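Local coordinates for protein NAD-dependent aldehyde dehydrogenase (Burkholderia multivorans, PDB 5UJU) that probably oxidises aldehydes to carboxylic acids with NAD+ as the electron acceptor, as other aldehyde dehydrogenases do, at residues Ala56-His61 with Ala243-Ala248; Ala169-Gln174 with Asp228-Asn233; Ile410-Ala415 with Gln454-Pro459. All blocks are in the same frame, centred on the assembly; numbering follows the deposited sequence.

Contact 1 of 3, residues Ala56-His61 with Ala243-Ala248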
ATOM      1  N   ALA A  56      31.897 -16.041 -22.854  1.00 36.05           N
ATOM      2  CA  ALA A  56      33.219 -15.840 -22.265  1.00 33.95           C
ATOM      3  C   ALA A  56      33.124 -15.121 -20.923  1.00 36.03           C
ATOM      4  O   ALA A  56      33.825 -15.479 -19.971  1.00 39.33           O
ATOM      5  CB  ALA A  56      34.119 -15.057 -23.224  1.00 40.70           C
ATOM      6  N   ALA A  57      32.250 -14.111 -20.826  1.00 34.41           N
ATOM      7  CA  ALA A  57      32.054 -13.418 -19.551  1.00 37.07           C
ATOM      8  C   ALA A  57      31.528 -14.367 -18.483  1.00 36.00           C
ATOM      9  O   ALA A  57      31.939 -14.299 -17.317  1.00 32.23           O
ATOM     10  CB  ALA A  57      31.095 -12.239 -19.725  1.00 37.32           C
ATOM     11  N   PHE A  58      30.602 -15.253 -18.855  1.00 34.63           N
ATOM     12  CA  PHE A  58      30.106 -16.223 -17.889  1.00 29.54           C
ATOM     13  C   PHE A  58      31.228 -17.137 -17.402  1.00 33.16           C
ATOM     14  O   PHE A  58      31.384 -17.352 -16.196  1.00 29.86           O
ATOM     15  CB  PHE A  58      28.964 -17.040 -18.511  1.00 28.87           C
ATOM     16  CG  PHE A  58      28.646 -18.287 -17.762  1.00 36.25           C
ATOM     17  CD1 PHE A  58      28.009 -18.222 -16.531  1.00 33.94           C
ATOM     18  CD2 PHE A  58      28.949 -19.527 -18.291  1.00 40.78           C
ATOM     19  CE1 PHE A  58      27.698 -19.374 -15.839  1.00 31.28           C
ATOM     20  CE2 PHE A  58      28.631 -20.683 -17.602  1.00 29.51           C
ATOM     21  CZ  PHE A  58      28.009 -20.604 -16.380  1.00 32.89           C
ATOM     22  N   LYS A  59      32.012 -17.699 -18.335  1.00 32.39           N
ATOM     23  CA  LYS A  59      33.099 -18.600 -17.945  1.00 38.75           C
ATOM     24  C   LYS A  59      34.126 -17.916 -17.057  1.00 36.23           C
ATOM     25  O   LYS A  59      34.786 -18.582 -16.251  1.00 42.73           O
ATOM     26  CB  LYS A  59      33.804 -19.179 -19.171  1.00 37.18           C
ATOM     27  CG  LYS A  59      33.046 -20.292 -19.879  1.00 43.73           C
ATOM     28  CD  LYS A  59      33.619 -20.499 -21.278  1.00 50.23           C
ATOM     29  CE  LYS A  59      32.984 -21.686 -22.009  1.00 57.15           C
ATOM     30  NZ  LYS A  59      33.626 -21.893 -23.352  1.00 56.03           N
ATOM     31  N   SER A  60      34.299 -16.601 -17.201  1.00 32.03           N
ATOM     32  CA  SER A  60      35.275 -15.905 -16.367  1.00 39.73           C
ATOM     33  C   SER A  60      34.899 -15.936 -14.889  1.00 40.75           C
ATOM     34  O   SER A  60      35.782 -15.789 -14.044  1.00 41.60           O
ATOM     35  CB  SER A  60      35.443 -14.459 -16.840  1.00 40.41           C
ATOM     36  OG  SER A  60      34.438 -13.622 -16.291  1.00 43.00           O
ATOM     37  N   HIS A  61      33.621 -16.148 -14.551  1.00 30.70           N
ATOM     38  CA  HIS A  61      33.247 -16.214 -13.143  1.00 33.23           C
ATOM     39  C   HIS A  61      33.551 -17.566 -12.518  1.00 35.32           C
ATOM     40  O   HIS A  61      33.567 -17.675 -11.286  1.00 33.51           O
ATOM     41  CB  HIS A  61      31.754 -15.916 -12.958  1.00 34.24           C
ATOM     42  CG  HIS A  61      31.321 -14.619 -13.558  1.00 35.74           C
ATOM     43  ND1 HIS A  61      31.879 -13.408 -13.206  1.00 36.43           N
ATOM     44  CD2 HIS A  61      30.385 -14.344 -14.493  1.00 34.65           C
ATOM     45  CE1 HIS A  61      31.304 -12.442 -13.901  1.00 35.51           C
ATOM     46  NE2 HIS A  61      30.388 -12.985 -14.687  1.00 30.43           N
ATOM     47  N   ALA A 243      20.945 -19.677  -6.725  1.00 24.92           N
ATOM     48  CA  ALA A 243      20.923 -18.820  -7.916  1.00 23.94           C
ATOM     49  C   ALA A 243      21.439 -17.433  -7.536  1.00 28.28           C
ATOM     50  O   ALA A 243      20.699 -16.452  -7.559  1.00 28.23           O
ATOM     51  CB  ALA A 243      19.524 -18.707  -8.525  1.00 22.72           C
ATOM     52  N   ILE A 244      22.722 -17.353  -7.187  1.00 29.98           N
ATOM     53  CA  ILE A 244      23.333 -16.075  -6.806  1.00 25.59           C
ATOM     54  C   ILE A 244      23.853 -15.315  -8.018  1.00 24.12           C
ATOM     55  O   ILE A 244      23.611 -14.117  -8.158  1.00 27.54           O
ATOM     56  CB  ILE A 244      24.465 -16.306  -5.786  1.00 27.64           C
ATOM     57  CG1 ILE A 244      23.930 -16.980  -4.521  1.00 25.48           C
ATOM     58  CG2 ILE A 244      25.166 -14.966  -5.451  1.00 21.11           C
ATOM     59  CD1 ILE A 244      25.037 -17.638  -3.686  1.00 25.82           C
ATOM     60  N   LEU A 245      24.576 -16.002  -8.897  1.00 23.34           N
ATOM     61  CA  LEU A 245      25.312 -15.341  -9.972  1.00 24.65           C
ATOM     62  C   LEU A 245      24.480 -14.358 -10.782  1.00 29.04           C
ATOM     63  O   LEU A 245      24.978 -13.250 -11.049  1.00 26.03           O
ATOM     64  CB  LEU A 245      25.954 -16.390 -10.894  1.00 22.87           C
ATOM     65  CG  LEU A 245      26.927 -15.784 -11.922  1.00 28.22           C
ATOM     66  CD1 LEU A 245      28.031 -14.982 -11.201  1.00 28.70           C
ATOM     67  CD2 LEU A 245      27.552 -16.824 -12.858  1.00 28.12           C
ATOM     68  N   PRO A 246      23.245 -14.678 -11.214  1.00 26.16           N
ATOM     69  CA  PRO A 246      22.479 -13.677 -11.980  1.00 21.85           C
ATOM     70  C   PRO A 246      22.264 -12.377 -11.227  1.00 26.94           C
ATOM     71  O   PRO A 246      22.294 -11.308 -11.848  1.00 28.99           O
ATOM     72  CB  PRO A 246      21.142 -14.397 -12.283  1.00 22.67           C
ATOM     73  CG  PRO A 246      21.480 -15.838 -12.234  1.00 23.23           C
ATOM     74  CD  PRO A 246      22.531 -15.973 -11.162  1.00 25.86           C
ATOM     75  N   LEU A 247      22.025 -12.432  -9.911  1.00 23.52           N
ATOM     76  CA  LEU A 247      21.855 -11.201  -9.157  1.00 23.15           C
ATOM     77  C   LEU A 247      23.188 -10.575  -8.760  1.00 21.96           C
ATOM     78  O   LEU A 247      23.250  -9.361  -8.575  1.00 26.36           O
ATOM     79  CB  LEU A 247      21.001 -11.452  -7.920  1.00 18.52           C
ATOM     80  CG  LEU A 247      19.537 -11.689  -8.326  1.00 34.64           C
ATOM     81  CD1 LEU A 247      18.761 -12.276  -7.162  1.00 29.10           C
ATOM     82  CD2 LEU A 247      18.886 -10.385  -8.829  1.00 25.50           C
ATOM     83  N   ALA A 248      24.254 -11.371  -8.633  1.00 21.60           N
ATOM     84  CA  ALA A 248      25.578 -10.792  -8.385  1.00 26.08           C
ATOM     85  C   ALA A 248      26.028  -9.943  -9.567  1.00 26.87           C
ATOM     86  O   ALA A 248      26.527  -8.823  -9.385  1.00 27.20           O
ATOM     87  CB  ALA A 248      26.598 -11.895  -8.112  1.00 23.81           C
TER
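Leu245 reaches across to Phe58 and His61 with its two methyl branches, one for each ring. CD2 meets the edge of the Phe58 ring, close to the ring plane, and lies 3.9 Å from Phe58 CE1. The two side chains cross at about a right angle. CD1 sits over one face of the His61 imidazole, 4.1 Å from His61 CG. With CG of Leu245 anti to its backbone N (chi1 -171°), the fork of the leucine points at helix 50-60. Phe58 also has its CG anti to the backbone N (chi1 164°), and this extends the ring toward the leucine although its CB does not head that way. The aromatic group extends further, with Phe58 against His143 and His61 against Phe66.

The polar bonds lie beside this apolar core. Ser60 OG donates to Ala57 O at 2.8 Å, three residues back. The backbone N atoms of Ile244 and Leu245 both bond to Glu80 OE2.

Helix 245-260 follows strand 234-238 and leads to the parallel strand 268-270. This beta-alpha-beta crossover is consistent with the Rossmann-like NAD-binding domain of the family. No hydrogen bond joins the two segments. The join between helix 50-60 and helix 245-260 is therefore made by van der Waals contact, while the buried His61 keeps a polar partner for NE2 in Glu136.

Contact 2 of 3, residues Ala169-Gln174 with Asp228-Asn233; sequences AYAWDQ and DLATGN
Thr231 is turned so that CG2 lies anti to its carbonyl carbon and OG1 sits between the backbone N and that carbon (chi1 54°). This rotation puts the methyl against Ala171 and the hydroxyl back over the end of its own helix. Ala171 CB is 3.8 Å from Thr231 CG2. Ala171 CB is also 3.8 Å from Ala230 CB, so one alanine of helix 158-175 touches two neighbouring residues at the end of helix 217-230. Both alanines direct their methyls toward the opposite segment. The CA atoms of Ala171 and Ala230 are 6.3 Å apart, a close approach that methyl-sized side chains permit.

Helix 217-230 ends here in a Schellman motif, with Gly232 at the C-prime position. Gly232 has a positive phi of 85°, which lets the chain reverse. Gly232 N bonds to Leu229 O, and Asn233 N bonds to Asp228 O at 3.0 Å. Asp228 O is a shared acceptor. It also receives Thr231 N and the amide of Asn233, whose ND2 donates at 3.2 Å in the carbonyl plane and on a lone pair. The acceptor lies only 8° out of the Asn233 amide plane. Asn233 OD1 takes the N-H of Gly206 and ND2 also bonds to Arg553 O, so the buried amide ties the turn to strand 191-211 and to the residue just before strand 554-562. Thr231 OG1 bonds to Ala227 O, one turn back.

Beyond the contact, Gln174 makes a weak hydrogen bond to Gln174 of the second subunit, which places helix 158-175 at the dimer interface.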
ATOM      1  N   ALA A 169       8.456   2.626 -14.199  1.00 30.89           N
ATOM      2  CA  ALA A 169       7.422   3.471 -14.790  1.00 30.71           C
ATOM      3  C   ALA A 169       6.283   3.731 -13.805  1.00 27.75           C
ATOM      4  O   ALA A 169       5.803   4.866 -13.692  1.00 28.99           O
ATOM      5  CB  ALA A 169       6.887   2.829 -16.077  1.00 24.31           C
ATOM      6  N   TYR A 170       5.828   2.692 -13.095  1.00 24.46           N
ATOM      7  CA  TYR A 170       4.805   2.890 -12.066  1.00 27.26           C
ATOM      8  C   TYR A 170       5.298   3.824 -10.958  1.00 29.90           C
ATOM      9  O   TYR A 170       4.544   4.680 -10.482  1.00 26.50           O
ATOM     10  CB  TYR A 170       4.377   1.547 -11.474  1.00 26.88           C
ATOM     11  CG  TYR A 170       3.266   0.890 -12.267  1.00 29.20           C
ATOM     12  CD1 TYR A 170       3.544  -0.075 -13.227  1.00 25.20           C
ATOM     13  CD2 TYR A 170       1.948   1.286 -12.096  1.00 30.34           C
ATOM     14  CE1 TYR A 170       2.513  -0.669 -13.973  1.00 31.00           C
ATOM     15  CE2 TYR A 170       0.918   0.707 -12.828  1.00 37.55           C
ATOM     16  CZ  TYR A 170       1.212  -0.263 -13.762  1.00 33.63           C
ATOM     17  OH  TYR A 170       0.195  -0.809 -14.477  1.00 34.58           O
ATOM     18  N   ALA A 171       6.548   3.653 -10.516  1.00 25.72           N
ATOM     19  CA  ALA A 171       7.115   4.551  -9.509  1.00 27.74           C
ATOM     20  C   ALA A 171       7.082   5.993  -9.996  1.00 25.28           C
ATOM     21  O   ALA A 171       6.523   6.868  -9.331  1.00 25.80           O
ATOM     22  CB  ALA A 171       8.546   4.132  -9.168  1.00 22.62           C
ATOM     23  N   TRP A 172       7.649   6.247 -11.177  1.00 26.10           N
ATOM     24  CA  TRP A 172       7.638   7.598 -11.736  1.00 25.16           C
ATOM     25  C   TRP A 172       6.206   8.111 -11.907  1.00 28.81           C
ATOM     26  O   TRP A 172       5.928   9.292 -11.669  1.00 29.96           O
ATOM     27  CB  TRP A 172       8.395   7.607 -13.069  1.00 22.91           C
ATOM     28  CG  TRP A 172       8.318   8.909 -13.827  1.00 25.31           C
ATOM     29  CD1 TRP A 172       7.831   9.109 -15.088  1.00 33.44           C
ATOM     30  CD2 TRP A 172       8.725  10.197 -13.345  1.00 30.40           C
ATOM     31  NE1 TRP A 172       7.922  10.446 -15.426  1.00 32.43           N
ATOM     32  CE2 TRP A 172       8.468  11.131 -14.373  1.00 32.86           C
ATOM     33  CE3 TRP A 172       9.296  10.649 -12.147  1.00 29.96           C
ATOM     34  CZ2 TRP A 172       8.760  12.489 -14.239  1.00 35.48           C
ATOM     35  CZ3 TRP A 172       9.578  12.006 -12.012  1.00 32.14           C
ATOM     36  CH2 TRP A 172       9.304  12.907 -13.053  1.00 32.01           C
ATOM     37  N   ASP A 173       5.272   7.227 -12.278  1.00 30.65           N
ATOM     38  CA  ASP A 173       3.883   7.647 -12.453  1.00 25.79           C
ATOM     39  C   ASP A 173       3.317   8.278 -11.176  1.00 27.44           C
ATOM     40  O   ASP A 173       2.568   9.257 -11.241  1.00 36.21           O
ATOM     41  CB  ASP A 173       3.041   6.443 -12.873  1.00 30.67           C
ATOM     42  CG  ASP A 173       1.702   6.839 -13.483  1.00 37.07           C
ATOM     43  OD1 ASP A 173       1.583   7.943 -14.050  1.00 43.56           O
ATOM     44  OD2 ASP A 173       0.770   6.022 -13.400  1.00 43.94           O
ATOM     45  N   GLN A 174       3.662   7.728 -10.007  1.00 23.43           N
ATOM     46  CA  GLN A 174       3.270   8.322  -8.729  1.00 22.03           C
ATOM     47  C   GLN A 174       4.109   9.555  -8.387  1.00 30.91           C
ATOM     48  O   GLN A 174       3.580  10.554  -7.888  1.00 30.19           O
ATOM     49  CB  GLN A 174       3.410   7.303  -7.595  1.00 25.36           C
ATOM     50  CG  GLN A 174       2.532   6.094  -7.691  1.00 36.29           C
ATOM     51  CD  GLN A 174       1.080   6.502  -7.779  1.00 40.53           C
ATOM     52  OE1 GLN A 174       0.675   7.517  -7.203  1.00 48.91           O
ATOM     53  NE2 GLN A 174       0.284   5.713  -8.467  1.00 34.24           N
ATOM     54  N   ASP A 228      12.358  -0.351  -5.484  1.00 21.60           N
ATOM     55  CA  ASP A 228      13.096   0.218  -4.362  1.00 22.76           C
ATOM     56  C   ASP A 228      13.993   1.358  -4.838  1.00 25.04           C
ATOM     57  O   ASP A 228      13.938   2.467  -4.302  1.00 23.98           O
ATOM     58  CB  ASP A 228      13.931  -0.867  -3.676  1.00 22.99           C
ATOM     59  CG  ASP A 228      13.134  -1.746  -2.706  1.00 24.06           C
ATOM     60  OD1 ASP A 228      11.976  -1.421  -2.392  1.00 24.77           O
ATOM     61  OD2 ASP A 228      13.696  -2.776  -2.244  1.00 24.50           O
ATOM     62  N   LEU A 229      14.812   1.098  -5.866  1.00 22.32           N
ATOM     63  CA  LEU A 229      15.782   2.090  -6.332  1.00 27.75           C
ATOM     64  C   LEU A 229      15.096   3.317  -6.911  1.00 25.96           C
ATOM     65  O   LEU A 229      15.493   4.449  -6.620  1.00 28.51           O
ATOM     66  CB  LEU A 229      16.712   1.469  -7.379  1.00 25.92           C
ATOM     67  CG  LEU A 229      17.823   0.558  -6.878  1.00 30.17           C
ATOM     68  CD1 LEU A 229      18.551  -0.049  -8.085  1.00 29.15           C
ATOM     69  CD2 LEU A 229      18.787   1.360  -5.975  1.00 25.34           C
ATOM     70  N   ALA A 230      14.053   3.108  -7.721  1.00 22.85           N
ATOM     71  CA  ALA A 230      13.332   4.200  -8.364  1.00 26.23           C
ATOM     72  C   ALA A 230      12.610   5.094  -7.363  1.00 23.17           C
ATOM     73  O   ALA A 230      12.165   6.185  -7.730  1.00 23.42           O
ATOM     74  CB  ALA A 230      12.322   3.646  -9.382  1.00 26.31           C
ATOM     75  N   THR A 231      12.418   4.638  -6.129  1.00 22.78           N
ATOM     76  CA  THR A 231      11.830   5.495  -5.110  1.00 23.23           C
ATOM     77  C   THR A 231      12.870   5.924  -4.075  1.00 25.03           C
ATOM     78  O   THR A 231      12.508   6.334  -2.969  1.00 24.69           O
ATOM     79  CB  THR A 231      10.636   4.799  -4.445  1.00 22.85           C
ATOM     80  OG1 THR A 231      11.045   3.516  -3.955  1.00 25.05           O
ATOM     81  CG2 THR A 231       9.487   4.611  -5.474  1.00 23.60           C
ATOM     82  N   GLY A 232      14.156   5.812  -4.412  1.00 23.59           N
ATOM     83  CA  GLY A 232      15.206   6.408  -3.598  1.00 22.84           C
ATOM     84  C   GLY A 232      15.688   5.573  -2.439  1.00 28.10           C
ATOM     85  O   GLY A 232      16.468   6.068  -1.620  1.00 24.44           O
ATOM     86  N   ASN A 233      15.259   4.326  -2.337  1.00 22.24           N
ATOM     87  CA  ASN A 233      15.700   3.491  -1.241  1.00 21.44           C
ATOM     88  C   ASN A 233      17.059   2.885  -1.559  1.00 18.55           C
ATOM     89  O   ASN A 233      17.462   2.792  -2.717  1.00 25.14           O
ATOM     90  CB  ASN A 233      14.669   2.378  -0.988  1.00 22.54           C
ATOM     91  CG  ASN A 233      13.332   2.930  -0.582  1.00 23.91           C
ATOM     92  OD1 ASN A 233      13.134   3.259   0.575  1.00 27.08           O
ATOM     93  ND2 ASN A 233      12.417   3.082  -1.542  1.00 24.60           N
TER

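Contact 3 of 3, residues Ile410-Ala415 with Gln454-Pro459; sequences IDAARA and QEWFGP. With NA (sodium ion), chain C.
Trp456 and Pro459 pack against helix 404-414 at two places. The six-membered ring of Trp456 comes in obliquely at Ala413, with CZ3 3.8 Å from Ala413 CB. The tryptophan CG lies beside its backbone N (chi1 -64°), which swings the indole toward the helix. Ala412 CB adds a looser touch. Further along, Ile410 CD1 meets Pro459 CG at 3.8 Å, and the two side chains cross at about a right angle.

The polar groups hold each side separately. Trp456 NE1 bonds to Lys451 O, which fixes the indole. On the helix, Arg414 NH1 pairs with Asp411 OD1 at 3.2 Å, and its NE pairs with Asp422.

The metal lies on the side of the loop away from the helix. Gly458 O binds the sodium ion at 2.7 Å. Gly348 O and four waters complete six ligands. One of these waters, 2.8 Å from Gly458 N, accepts its N-H. The sodium is thus held by two backbone carbonyls and four waters. Residues Glu455 to Pro459 match the E-x-F-G-P motif of aldehyde dehydrogenases, here in the loop before strand 460-466.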
ATOM      1  N   ILE A 410       8.647 -36.017  -7.694  1.00 37.27           N
ATOM      2  CA  ILE A 410       8.129 -36.781  -8.828  1.00 37.51           C
ATOM      3  C   ILE A 410       7.845 -38.211  -8.397  1.00 42.48           C
ATOM      4  O   ILE A 410       6.796 -38.780  -8.719  1.00 43.99           O
ATOM      5  CB  ILE A 410       9.113 -36.735 -10.014  1.00 38.13           C
ATOM      6  CG1 ILE A 410       9.199 -35.325 -10.599  1.00 41.03           C
ATOM      7  CG2 ILE A 410       8.694 -37.697 -11.117  1.00 39.59           C
ATOM      8  CD1 ILE A 410      10.334 -35.141 -11.605  1.00 41.84           C
ATOM      9  N   ASP A 411       8.785 -38.826  -7.676  1.00 44.65           N
ATOM     10  CA  ASP A 411       8.567 -40.204  -7.256  1.00 51.60           C
ATOM     11  C   ASP A 411       7.467 -40.300  -6.206  1.00 47.78           C
ATOM     12  O   ASP A 411       6.699 -41.270  -6.200  1.00 47.46           O
ATOM     13  CB  ASP A 411       9.856 -40.834  -6.736  1.00 67.26           C
ATOM     14  CG  ASP A 411       9.718 -42.344  -6.545  1.00 82.15           C
ATOM     15  OD1 ASP A 411       9.522 -43.056  -7.557  1.00 84.04           O
ATOM     16  OD2 ASP A 411       9.783 -42.817  -5.388  1.00 87.90           O
ATOM     17  N   ALA A 412       7.361 -39.308  -5.316  1.00 41.55           N
ATOM     18  CA  ALA A 412       6.235 -39.298  -4.385  1.00 45.78           C
ATOM     19  C   ALA A 412       4.907 -39.215  -5.135  1.00 48.82           C
ATOM     20  O   ALA A 412       3.945 -39.914  -4.792  1.00 46.48           O
ATOM     21  CB  ALA A 412       6.369 -38.142  -3.398  1.00 40.10           C
ATOM     22  N   ALA A 413       4.845 -38.377  -6.174  1.00 41.89           N
ATOM     23  CA  ALA A 413       3.601 -38.204  -6.917  1.00 44.00           C
ATOM     24  C   ALA A 413       3.192 -39.476  -7.660  1.00 47.96           C
ATOM     25  O   ALA A 413       1.995 -39.694  -7.883  1.00 44.64           O
ATOM     26  CB  ALA A 413       3.730 -37.032  -7.893  1.00 37.97           C
ATOM     27  N   ARG A 414       4.157 -40.322  -8.044  1.00 45.01           N
ATOM     28  CA  ARG A 414       3.824 -41.551  -8.762  1.00 49.24           C
ATOM     29  C   ARG A 414       2.830 -42.414  -7.996  1.00 54.09           C
ATOM     30  O   ARG A 414       1.983 -43.079  -8.602  1.00 61.69           O
ATOM     31  CB  ARG A 414       5.082 -42.364  -9.061  1.00 49.27           C
ATOM     32  CG  ARG A 414       5.852 -41.910 -10.268  1.00 45.77           C
ATOM     33  CD  ARG A 414       6.966 -42.897 -10.597  1.00 50.16           C
ATOM     34  NE  ARG A 414       7.723 -42.466 -11.769  1.00 49.00           N
ATOM     35  CZ  ARG A 414       8.943 -41.942 -11.718  1.00 52.42           C
ATOM     36  NH1 ARG A 414       9.551 -41.797 -10.552  1.00 50.73           N
ATOM     37  NH2 ARG A 414       9.558 -41.568 -12.833  1.00 56.88           N
ATOM     38  N   ALA A 415       2.921 -42.433  -6.673  1.00 53.19           N
ATOM     39  CA  ALA A 415       2.068 -43.300  -5.873  1.00 52.65           C
ATOM     40  C   ALA A 415       0.656 -42.758  -5.695  1.00 54.05           C
ATOM     41  O   ALA A 415      -0.185 -43.460  -5.125  1.00 59.02           O
ATOM     42  CB  ALA A 415       2.698 -43.526  -4.496  1.00 52.17           C
ATOM     43  N   GLN A 454      -2.618 -29.591  -2.876  1.00 43.11           N
ATOM     44  CA  GLN A 454      -1.247 -29.355  -2.456  1.00 45.26           C
ATOM     45  C   GLN A 454      -0.456 -28.866  -3.655  1.00 37.65           C
ATOM     46  O   GLN A 454      -0.819 -29.099  -4.810  1.00 34.96           O
ATOM     47  CB  GLN A 454      -0.578 -30.616  -1.910  1.00 43.86           C
ATOM     48  CG  GLN A 454      -1.351 -31.401  -0.887  1.00 49.68           C
ATOM     49  CD  GLN A 454      -0.693 -32.737  -0.639  1.00 56.19           C
ATOM     50  OE1 GLN A 454       0.535 -32.842  -0.642  1.00 60.77           O
ATOM     51  NE2 GLN A 454      -1.498 -33.771  -0.455  1.00 54.23           N
ATOM     52  N   GLU A 455       0.624 -28.163  -3.377  1.00 41.19           N
ATOM     53  CA  GLU A 455       1.505 -27.749  -4.449  1.00 41.51           C
ATOM     54  C   GLU A 455       2.542 -28.845  -4.670  1.00 34.42           C
ATOM     55  O   GLU A 455       3.102 -29.393  -3.717  1.00 37.13           O
ATOM     56  CB  GLU A 455       2.133 -26.393  -4.118  1.00 51.52           C
ATOM     57  CG  GLU A 455       2.867 -25.729  -5.271  1.00 60.23           C
ATOM     58  CD  GLU A 455       4.319 -25.426  -4.950  1.00 63.35           C
ATOM     59  OE1 GLU A 455       4.678 -25.409  -3.753  1.00 63.67           O
ATOM     60  OE2 GLU A 455       5.095 -25.194  -5.900  1.00 62.74           O
ATOM     61  N   TRP A 456       2.709 -29.240  -5.920  1.00 38.11           N
ATOM     62  CA  TRP A 456       3.680 -30.258  -6.300  1.00 40.31           C
ATOM     63  C   TRP A 456       4.664 -29.566  -7.231  1.00 40.22           C
ATOM     64  O   TRP A 456       4.439 -29.498  -8.445  1.00 44.89           O
ATOM     65  CB  TRP A 456       2.996 -31.430  -6.991  1.00 36.67           C
ATOM     66  CG  TRP A 456       2.040 -32.157  -6.113  1.00 38.09           C
ATOM     67  CD1 TRP A 456       0.753 -31.799  -5.825  1.00 37.96           C
ATOM     68  CD2 TRP A 456       2.290 -33.369  -5.397  1.00 34.27           C
ATOM     69  NE1 TRP A 456       0.179 -32.723  -4.983  1.00 36.15           N
ATOM     70  CE2 TRP A 456       1.104 -33.694  -4.699  1.00 40.53           C
ATOM     71  CE3 TRP A 456       3.395 -34.215  -5.281  1.00 30.44           C
ATOM     72  CZ2 TRP A 456       0.998 -34.830  -3.896  1.00 37.18           C
ATOM     73  CZ3 TRP A 456       3.291 -35.341  -4.483  1.00 32.36           C
ATOM     74  CH2 TRP A 456       2.102 -35.638  -3.798  1.00 35.74           C
ATOM     75  N   PHE A 457       5.774 -29.096  -6.689  1.00 37.58           N
ATOM     76  CA  PHE A 457       6.680 -28.307  -7.508  1.00 38.24           C
ATOM     77  C   PHE A 457       7.461 -29.227  -8.432  1.00 33.36           C
ATOM     78  O   PHE A 457       8.060 -30.213  -7.989  1.00 34.42           O
ATOM     79  CB  PHE A 457       7.627 -27.471  -6.654  1.00 43.15           C
ATOM     80  CG  PHE A 457       8.598 -26.675  -7.467  1.00 44.02           C
ATOM     81  CD1 PHE A 457       8.170 -25.554  -8.171  1.00 41.34           C
ATOM     82  CD2 PHE A 457       9.931 -27.047  -7.547  1.00 47.58           C
ATOM     83  CE1 PHE A 457       9.068 -24.803  -8.936  1.00 40.86           C
ATOM     84  CE2 PHE A 457      10.832 -26.306  -8.312  1.00 46.13           C
ATOM     85  CZ  PHE A 457      10.392 -25.186  -9.007  1.00 35.72           C
ATOM     86  N   GLY A 458       7.434 -28.915  -9.718  1.00 31.31           N
ATOM     87  CA  GLY A 458       8.071 -29.751 -10.701  1.00 29.72           C
ATOM     88  C   GLY A 458       7.086 -30.154 -11.774  1.00 29.51           C
ATOM     89  O   GLY A 458       5.952 -29.669 -11.822  1.00 32.38           O
ATOM     90  N   PRO A 459       7.508 -31.042 -12.665  1.00 28.91           N
ATOM     91  CA  PRO A 459       6.682 -31.399 -13.840  1.00 30.87           C
ATOM     92  C   PRO A 459       5.637 -32.453 -13.498  1.00 30.45           C
ATOM     93  O   PRO A 459       5.688 -33.590 -13.958  1.00 33.48           O
ATOM     94  CB  PRO A 459       7.732 -31.914 -14.830  1.00 27.41           C
ATOM     95  CG  PRO A 459       8.763 -32.559 -13.940  1.00 28.23           C
ATOM     96  CD  PRO A 459       8.815 -31.721 -12.677  1.00 28.65           C
TER
HETATM   97 NA    NA C 601       4.188 -27.577 -12.028  1.00 38.50          NA
HETATM   98  O   HOH W   1       2.828 -28.938 -10.429  1.00 35.15           O
HETATM   99  O   HOH W   2       5.791 -26.733 -10.184  1.00 41.70           O
HETATM  100  O   HOH W   3       2.360 -25.736 -11.818  1.00 50.15           O
HETATM  101  O   HOH W   4       2.727 -28.925 -13.914  1.00 28.11           O

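Contacts 1 and 2 share the sequence between residues 56 and 248, with contact 2 wholly inside that span. Contact 3 follows later in the chain. The centres of contacts 1 and 2 are 27 Å apart, those of 1 and 3 are 31 Å apart, and those of 2 and 3 are 40 Å apart; none touch. Contacts 2 and 3 lie on opposite sides of the chain's centre. Helices 217-230 and 245-260 come before and after strand 234-238, so contacts 1 and 2 go with its sheet, probably the NAD-binding domain. Segment 454-459 of contact 3 leads into strand 460-466 of the other sheet, probably the catalytic domain. Contact 2 lies near the second subunit.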